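Local coordinates for protein xylulose kinase (Escherichia coli, PDB 2ITM) that catalyses the ATP-dependent phosphorylation of D-xylulose to D-xylulose 5-phosphate, and less efficiently that of 1-deoxy-D-xylulose, at residues A[292-297]-A[367-372]; A[403-408]-A[463-468]; A[11-16]-A[423-428]; A[121-124]-A[129-132]. All coordinates share one frame; numbering follows the deposited sequence.

Contact 1. Residues A[292-297]-A[367-372]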
# COMPACT_ATOMS: atom_id res chain seq x y z
N LEU A 292 -3.75 3.41 19.56
CA LEU A 292 -4.63 3.11 18.45
C LEU A 292 -6.05 2.90 18.97
O LEU A 292 -6.26 2.41 20.06
CB LEU A 292 -4.14 1.92 17.63
CG LEU A 292 -2.87 2.09 16.81
CD1 LEU A 292 -2.17 0.78 16.66
CD2 LEU A 292 -3.12 2.71 15.46
N SER A 293 -7.02 3.27 18.14
CA SER A 293 -8.40 2.90 18.35
C SER A 293 -8.62 1.51 17.78
O SER A 293 -8.97 1.36 16.63
CB SER A 293 -9.34 3.89 17.68
OG SER A 293 -9.00 5.21 18.02
N ALA A 294 -8.41 0.49 18.61
CA ALA A 294 -8.55 -0.89 18.19
C ALA A 294 -9.94 -1.10 17.63
O ALA A 294 -10.16 -1.97 16.80
CB ALA A 294 -8.33 -1.78 19.35
N ALA A 295 -10.87 -0.30 18.12
CA ALA A 295 -12.24 -0.29 17.63
C ALA A 295 -12.28 0.20 16.19
O ALA A 295 -12.76 -0.48 15.30
CB ALA A 295 -13.11 0.57 18.51
N SER A 296 -11.78 1.41 15.99
CA SER A 296 -11.82 2.01 14.68
C SER A 296 -10.85 1.34 13.72
O SER A 296 -10.81 1.67 12.54
CB SER A 296 -11.56 3.52 14.78
OG SER A 296 -10.95 3.99 13.59
N CYS A 297 -10.09 0.37 14.22
CA CYS A 297 -9.22 -0.43 13.36
C CYS A 297 -9.92 -1.71 12.91
O CYS A 297 -10.06 -1.96 11.72
CB CYS A 297 -7.91 -0.74 14.07
SG CYS A 297 -6.68 0.58 14.01
N GLU A 367 -3.11 -9.13 14.43
CA GLU A 367 -1.84 -9.39 15.06
C GLU A 367 -1.00 -8.12 15.14
O GLU A 367 -0.35 -7.87 16.14
CB GLU A 367 -1.10 -10.50 14.33
CG GLU A 367 -1.77 -11.86 14.48
CD GLU A 367 -1.02 -13.00 13.82
OE1 GLU A 367 -0.46 -12.81 12.73
OE2 GLU A 367 -1.01 -14.09 14.39
N GLY A 368 -1.03 -7.32 14.08
CA GLY A 368 -0.27 -6.09 14.03
C GLY A 368 -0.76 -4.98 14.95
O GLY A 368 0.01 -4.32 15.62
N VAL A 369 -2.07 -4.79 14.98
CA VAL A 369 -2.66 -3.94 15.99
C VAL A 369 -2.31 -4.45 17.38
O VAL A 369 -1.91 -3.69 18.23
CB VAL A 369 -4.18 -3.82 15.82
CG1 VAL A 369 -4.76 -3.03 16.96
CG2 VAL A 369 -4.52 -3.19 14.50
N GLY A 370 -2.46 -5.75 17.58
CA GLY A 370 -2.00 -6.39 18.79
C GLY A 370 -0.57 -6.06 19.16
O GLY A 370 -0.30 -5.68 20.28
N TYR A 371 0.34 -6.20 18.21
CA TYR A 371 1.75 -5.95 18.44
C TYR A 371 2.01 -4.50 18.87
O TYR A 371 2.76 -4.25 19.79
CB TYR A 371 2.58 -6.28 17.20
CG TYR A 371 2.56 -7.73 16.77
CD1 TYR A 371 2.46 -8.77 17.67
CD2 TYR A 371 2.66 -8.05 15.43
CE1 TYR A 371 2.44 -10.07 17.26
CE2 TYR A 371 2.64 -9.34 15.01
CZ TYR A 371 2.53 -10.35 15.92
OH TYR A 371 2.52 -11.63 15.47
N ALA A 372 1.37 -3.58 18.17
CA ALA A 372 1.41 -2.16 18.49
C ALA A 372 0.94 -1.86 19.92
O ALA A 372 1.63 -1.20 20.67
CB ALA A 372 0.61 -1.38 17.49
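Val369 on helix 358-381 reaches between Ala294 and Cys297, which belong to the first turn of helix 294-304, while Leu292 and Ala372 meet beside them. This is helix-to-helix packing inside the C-terminal FGGY domain, whose fold is of the actin-type ATPase class. Val369 gives up more surface here than any other residue of the two segments, and its two methyls divide the work. CG1 stands anti to the backbone N (chi1 175°) and faces the methyl CB of Ala294, a loose contact at 4.5 Å. CG2, anti to the carbonyl carbon, faces Cys297 and comes to 4.2 Å from its CB. A beta-branched residue suits this place because it offers a methyl to each neighbour from one short stem. Alanine at 294 lets the two backbones approach, with 7.0 Å between Ala294 CA and Val369 CA. Leu292 lies just before Ser293, the N-cap residue of helix 294-304, whose OG bonds instead to Thr255 O. The side chain of Leu292 leaves beside its backbone N (chi1 -69°), and chi2 of 151° carries CD1 across to helix 358-381, where it meets Ala372 CB at 3.6 Å. The small alanine leaves room for that branch. Trp402 of helix 400-410 packs on both Ala294 and Val369, and Pro331 of strand 328-333 on both Leu292 and Ala372, so each of these residues bridges the two segments. The second branch of Leu292 turns back to its own segment: CD2 rests 4.4 Å from Cys297 SG.

Contact 2. Residues A[403-408]-A[463-468]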
# COMPACT_ATOMS: atom_id res chain seq x y z
N ARG A 403 -9.32 -10.54 22.32
CA ARG A 403 -8.93 -10.30 23.69
C ARG A 403 -7.89 -11.30 24.14
O ARG A 403 -6.93 -10.95 24.82
CB ARG A 403 -10.15 -10.36 24.61
CG ARG A 403 -11.08 -9.14 24.54
CD ARG A 403 -11.94 -8.97 25.76
NE ARG A 403 -12.76 -10.15 25.99
CZ ARG A 403 -13.91 -10.40 25.39
NH1 ARG A 403 -14.41 -9.55 24.52
NH2 ARG A 403 -14.57 -11.51 25.66
N GLN A 404 -8.09 -12.56 23.77
CA GLN A 404 -7.15 -13.61 24.10
C GLN A 404 -5.85 -13.48 23.34
O GLN A 404 -4.79 -13.68 23.90
CB GLN A 404 -7.74 -14.97 23.82
CG GLN A 404 -6.86 -16.09 24.26
CD GLN A 404 -6.70 -16.12 25.75
OE1 GLN A 404 -5.60 -16.26 26.26
NE2 GLN A 404 -7.81 -16.00 26.46
N MET A 405 -5.95 -13.19 22.06
CA MET A 405 -4.80 -12.91 21.25
C MET A 405 -4.00 -11.80 21.88
O MET A 405 -2.78 -11.87 21.93
CB MET A 405 -5.19 -12.54 19.83
CG MET A 405 -4.00 -12.10 18.98
SD MET A 405 -4.40 -11.56 17.33
CE MET A 405 -4.82 -13.11 16.62
N LEU A 406 -4.68 -10.77 22.36
CA LEU A 406 -4.03 -9.65 23.03
C LEU A 406 -3.31 -10.08 24.29
O LEU A 406 -2.26 -9.56 24.61
CB LEU A 406 -5.04 -8.58 23.39
CG LEU A 406 -5.07 -7.30 22.57
CD1 LEU A 406 -5.02 -7.61 21.12
CD2 LEU A 406 -6.30 -6.49 22.90
N ALA A 407 -3.90 -11.02 25.00
CA ALA A 407 -3.29 -11.56 26.18
C ALA A 407 -2.08 -12.44 25.87
O ALA A 407 -1.08 -12.39 26.55
CB ALA A 407 -4.31 -12.31 26.98
N ASP A 408 -2.20 -13.23 24.81
CA ASP A 408 -1.15 -14.13 24.39
C ASP A 408 0.07 -13.36 23.94
O ASP A 408 1.19 -13.66 24.33
CB ASP A 408 -1.65 -15.01 23.25
CG ASP A 408 -2.74 -15.98 23.69
OD1 ASP A 408 -2.87 -16.25 24.89
OD2 ASP A 408 -3.49 -16.53 22.87
N ALA A 463 5.03 -17.52 23.85
CA ALA A 463 6.36 -17.82 23.36
C ALA A 463 6.45 -17.75 21.85
O ALA A 463 7.45 -17.30 21.31
CB ALA A 463 6.82 -19.16 23.84
N ALA A 464 5.39 -18.18 21.18
CA ALA A 464 5.32 -18.15 19.74
C ALA A 464 5.25 -16.73 19.21
O ALA A 464 5.66 -16.44 18.09
CB ALA A 464 4.14 -18.94 19.25
N TYR A 465 4.71 -15.83 20.02
CA TYR A 465 4.49 -14.48 19.56
C TYR A 465 5.75 -13.64 19.71
O TYR A 465 5.92 -12.67 19.01
CB TYR A 465 3.28 -13.85 20.25
CG TYR A 465 1.99 -14.03 19.50
CD1 TYR A 465 0.90 -14.61 20.10
CD2 TYR A 465 1.86 -13.61 18.19
CE1 TYR A 465 -0.28 -14.78 19.42
CE2 TYR A 465 0.68 -13.76 17.50
CZ TYR A 465 -0.39 -14.34 18.12
OH TYR A 465 -1.56 -14.51 17.44
N GLN A 466 6.64 -14.03 20.61
CA GLN A 466 7.72 -13.15 20.98
C GLN A 466 8.65 -12.78 19.83
O GLN A 466 8.95 -11.62 19.65
CB GLN A 466 8.49 -13.67 22.18
CG GLN A 466 7.78 -13.52 23.50
CD GLN A 466 7.71 -12.09 23.97
OE1 GLN A 466 8.73 -11.50 24.31
NE2 GLN A 466 6.51 -11.54 24.00
N PRO A 467 9.08 -13.76 19.04
CA PRO A 467 9.88 -13.46 17.86
C PRO A 467 9.15 -12.64 16.81
O PRO A 467 9.78 -11.91 16.08
CB PRO A 467 10.24 -14.84 17.31
CG PRO A 467 9.37 -15.80 17.99
CD PRO A 467 8.93 -15.20 19.26
N ARG A 468 7.84 -12.77 16.74
CA ARG A 468 7.05 -11.93 15.86
C ARG A 468 7.01 -10.47 16.30
O ARG A 468 7.05 -9.57 15.48
CB ARG A 468 5.65 -12.49 15.68
CG ARG A 468 5.62 -13.84 15.02
CD ARG A 468 4.27 -14.52 15.02
NE ARG A 468 3.99 -15.17 13.75
CZ ARG A 468 4.34 -16.41 13.49
NH1 ARG A 468 4.98 -17.10 14.41
NH2 ARG A 468 4.08 -16.96 12.33
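The carboxylate of Asp408, the residue whose CB lies against the Tyr465 ring, is gripped at both oxygens: OD1 takes a hydrogen bond from the backbone N of Asp458, and OD2 forms a salt bridge with Arg461 NH2. Asp408 thus ties helix 400-410 to the start of the C-terminal helix 459-479, and the contact is helix-against-helix packing at the outer side of the C-terminal lobe. CG of Asp408 sits beside its backbone N (chi1 -67°), which turns the charged end toward those partners and leaves the methylene for the tyrosine: CB is 4.1 Å from Tyr465 CD1, approaching the ring aslant. Tyrosine fits because its ring offers carbon to Asp408 CB and Met405 CG while its hydroxyl stays polar. That OH hydrogen-bonds to Glu367 OE2 on helix 358-381, so the phenol spans three helices. Met405 crosses the tyrosine side chain at about a right angle. It runs extended as far as SD and then bends at chi3 (-71°), a flexible thioether adapting to the ring's far end. Its CG is 4.3 Å from Tyr465 CZ, and its terminal methyl CE touches Tyr465 OH at 3.6 Å.

Contact 3. Residues A[11-16]-A[423-428]; sequences GVKVIL and GPALGA
Strand 11-17, the antiparallel neighbour of the strand that carries Asp6, meets the first turn of helix 424-436 through Ile15, Lys13 and Ala425. The methyl of Ala425 points at the strand between two alternate side chains. Ile15 CG2 lies 4.0 Å from Ala425 CB, and the carbonyl Lys13 O approaches the same methyl at 4.2 Å. Ile15 puts CG1 between its own backbone N and carbonyl carbon (chi1 73°), the crowded position, and from there the branch extends over the helix backbone. Its tip CD1 reaches Ala425 O at 3.7 Å and the CD1 of Leu426 at 4.4 Å. Isoleucine, with a short and a long branch, can thus touch both the methyl and the peptide beyond it. The strand and helix axes approach to 8.2 Å and diverge by 47°, a closeness that alanine permits. Across the actin-like fold of FGGY kinases this joins the N-terminal and C-terminal family regions at the sheet bearing Asp6, which is inferred to be important for activity; the side chain of Ala425 is about 4 Å from that of Asp6. Gly423, just before the helix, has a positive phi of 98°, a backbone shape in which a CB would collide with the carbonyl of the residue before, and which glycine therefore takes readily. Its own O accepts the helix bond from Leu426 N at 3.0 Å. Lys13 runs past Ala425, CD to CB 4.3 Å, and its NZ hydrogen-bonds to Val422 O.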
# COMPACT_ATOMS: atom_id res chain seq x y z
N GLY A 11 -19.32 17.00 21.23
CA GLY A 11 -20.59 17.25 21.90
C GLY A 11 -20.52 17.31 23.42
O GLY A 11 -19.49 17.03 24.01
N VAL A 12 -21.62 17.69 24.04
CA VAL A 12 -21.80 17.50 25.47
C VAL A 12 -22.74 16.36 25.84
O VAL A 12 -23.75 16.13 25.21
CB VAL A 12 -22.23 18.77 26.20
CG1 VAL A 12 -21.25 19.87 25.98
CG2 VAL A 12 -23.61 19.20 25.77
N LYS A 13 -22.36 15.65 26.89
CA LYS A 13 -23.19 14.62 27.45
C LYS A 13 -23.48 14.92 28.91
O LYS A 13 -22.58 15.23 29.67
CB LYS A 13 -22.52 13.27 27.30
CG LYS A 13 -23.31 12.12 27.87
CD LYS A 13 -22.50 10.85 27.86
CE LYS A 13 -23.24 9.71 27.22
NZ LYS A 13 -22.53 8.44 27.37
N VAL A 14 -24.76 14.85 29.29
CA VAL A 14 -25.17 14.91 30.68
C VAL A 14 -25.88 13.64 31.12
O VAL A 14 -26.66 13.07 30.37
CB VAL A 14 -26.05 16.14 30.98
CG1 VAL A 14 -25.42 17.40 30.43
CG2 VAL A 14 -27.45 15.96 30.44
N ILE A 15 -25.60 13.21 32.33
CA ILE A 15 -26.24 12.04 32.91
C ILE A 15 -26.84 12.28 34.28
O ILE A 15 -26.41 13.16 35.02
CB ILE A 15 -25.28 10.85 32.96
CG1 ILE A 15 -24.23 11.04 34.05
CG2 ILE A 15 -24.67 10.57 31.60
CD1 ILE A 15 -23.49 9.78 34.37
N LEU A 16 -27.83 11.46 34.61
CA LEU A 16 -28.48 11.49 35.90
C LEU A 16 -28.25 10.17 36.61
O LEU A 16 -28.75 9.15 36.14
CB LEU A 16 -29.95 11.73 35.70
CG LEU A 16 -30.79 12.45 36.74
CD1 LEU A 16 -32.08 11.75 36.97
CD2 LEU A 16 -30.09 12.74 38.03
N GLY A 423 -18.74 6.99 29.81
CA GLY A 423 -17.71 7.97 29.58
C GLY A 423 -17.40 8.82 30.79
O GLY A 423 -17.84 8.54 31.89
N PRO A 424 -16.64 9.88 30.56
CA PRO A 424 -16.24 10.80 31.61
C PRO A 424 -17.37 11.37 32.45
O PRO A 424 -17.14 11.68 33.60
CB PRO A 424 -15.54 11.90 30.84
CG PRO A 424 -14.97 11.22 29.68
CD PRO A 424 -15.96 10.21 29.29
N ALA A 425 -18.56 11.49 31.88
CA ALA A 425 -19.73 11.93 32.63
C ALA A 425 -19.99 11.07 33.87
O ALA A 425 -20.35 11.59 34.92
CB ALA A 425 -20.95 11.98 31.75
N LEU A 426 -19.80 9.77 33.73
CA LEU A 426 -19.87 8.84 34.85
C LEU A 426 -18.93 9.21 35.99
O LEU A 426 -19.35 9.35 37.11
CB LEU A 426 -19.64 7.41 34.39
CG LEU A 426 -19.81 6.34 35.46
CD1 LEU A 426 -21.13 6.50 36.08
CD2 LEU A 426 -19.62 4.96 34.90
N GLY A 427 -17.65 9.37 35.68
CA GLY A 427 -16.68 9.78 36.66
C GLY A 427 -16.99 11.13 37.29
O GLY A 427 -16.87 11.31 38.49
N ALA A 428 -17.40 12.09 36.48
CA ALA A 428 -17.90 13.36 36.97
C ALA A 428 -18.98 13.20 38.04
O ALA A 428 -18.91 13.81 39.09
CB ALA A 428 -18.40 14.21 35.82

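Contact 4. Residues A[121-124]-A[129-132]; sequences NLMM and APKL
The pyrrolidine ring of Pro130, the nearest thing to a flat group here, is met obliquely by the thioether of Met123 and at its CG end by the carbonyl of Met124. Met123 SD lies off one face, displaced beyond the ring, at 3.7 Å from Pro130 CD and 4.1 Å from Pro130 CG. Met124 O comes to Pro130 CG at 3.5 Å, a van der Waals approach to a ring methylene. The methionine gets there by leaving with CG anti to its backbone N (chi1 -170°); the bend at chi2 (70°) then turns SD toward the proline, and that at chi3 sets only the terminal methyl CE. An unbranched, supple chain suits that path. Proline in turn is well placed in the first turn of helix 128-138, where no N-H is needed for a bond to an earlier turn. The loop 121-124 thus folds back on the helix that follows it, near the sugar site: the side chain of Met124 is about 8 Å from bound D-xylulose. Next along the helix, Lys131 NZ hydrogen-bonds to the carbonyl oxygens of Gly126, Ile94 and the substrate-binding His78. Cys105 of helix 102-111 packs on both Met123 and Pro130, while Met124 touches His275 of strand 275-278 in the C-terminal family region.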
# COMPACT_ATOMS: atom_id res chain seq x y z
N ASN A 121 6.30 16.17 31.78
CA ASN A 121 5.88 15.96 30.41
C ASN A 121 6.82 16.58 29.40
O ASN A 121 7.51 17.54 29.68
CB ASN A 121 4.47 16.48 30.18
CG ASN A 121 3.45 15.67 30.89
OD1 ASN A 121 2.94 16.07 31.93
ND2 ASN A 121 3.16 14.51 30.36
N LEU A 122 6.83 16.00 28.21
CA LEU A 122 7.32 16.70 27.04
C LEU A 122 6.28 17.63 26.47
O LEU A 122 5.11 17.29 26.39
CB LEU A 122 7.78 15.71 25.98
CG LEU A 122 8.92 16.22 25.09
CD1 LEU A 122 10.17 15.40 25.27
CD2 LEU A 122 8.51 16.29 23.64
N MET A 123 6.73 18.80 26.07
CA MET A 123 5.85 19.87 25.68
C MET A 123 5.22 19.57 24.33
O MET A 123 5.89 19.19 23.39
CB MET A 123 6.60 21.19 25.65
CG MET A 123 5.74 22.40 25.48
SD MET A 123 4.71 22.78 26.89
CE MET A 123 5.96 23.24 28.06
N MET A 124 3.91 19.73 24.26
CA MET A 124 3.17 19.50 23.05
C MET A 124 2.32 20.71 22.73
O MET A 124 1.92 21.44 23.62
CB MET A 124 2.26 18.29 23.20
CG MET A 124 2.98 17.05 23.65
SD MET A 124 3.74 16.16 22.29
CE MET A 124 2.35 15.22 21.69
N ALA A 129 0.09 25.96 27.75
CA ALA A 129 1.14 26.95 27.91
C ALA A 129 1.71 27.53 26.62
O ALA A 129 1.77 28.71 26.47
CB ALA A 129 2.23 26.41 28.79
N PRO A 130 2.13 26.69 25.69
CA PRO A 130 2.63 27.17 24.42
C PRO A 130 1.59 27.96 23.63
O PRO A 130 1.95 28.85 22.88
CB PRO A 130 3.03 25.92 23.66
CG PRO A 130 2.32 24.85 24.30
CD PRO A 130 2.12 25.22 25.72
N LYS A 131 0.33 27.63 23.78
CA LYS A 131 -0.76 28.34 23.15
C LYS A 131 -0.72 29.80 23.53
O LYS A 131 -0.97 30.67 22.71
CB LYS A 131 -2.10 27.75 23.51
CG LYS A 131 -2.44 26.47 22.79
CD LYS A 131 -3.72 25.85 23.31
CE LYS A 131 -3.78 24.38 22.98
NZ LYS A 131 -4.91 23.71 23.64
N LEU A 132 -0.40 30.07 24.78
CA LEU A 132 -0.36 31.43 25.27
C LEU A 132 0.83 32.25 24.83
O LEU A 132 0.71 33.44 24.60
CB LEU A 132 -0.57 31.48 26.77
CG LEU A 132 -2.09 31.64 26.95
CD1 LEU A 132 -2.70 30.41 27.49
CD2 LEU A 132 -2.50 32.89 27.67

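In the fold
Contacts 1 and 2 adjoin, with centres 13 Å apart: helix 358-381 of contact 1 touches both helices of contact 2, Glu367 CG packing 3.9 Å from Met405 SD and Tyr371 OH 3.4 Å from Tyr465 CD2. Both lie away from the substrate and catalytic residues; the side chain of Leu292 in contact 1 is about 13 Å from bound D-xylulose. Contacts 3 and 4 are closer to catalysis, one beside Asp6 and about 9 Å from the proposed proton acceptor Asp233 (side chain of Ala425 to side chain), the other by the sugar, with centres 27 Å apart on opposite sides of the chain's centre. Contact 3 closes a loop of 406 residues that encloses contacts 1 and 4, whereas contact 2 alternates with it.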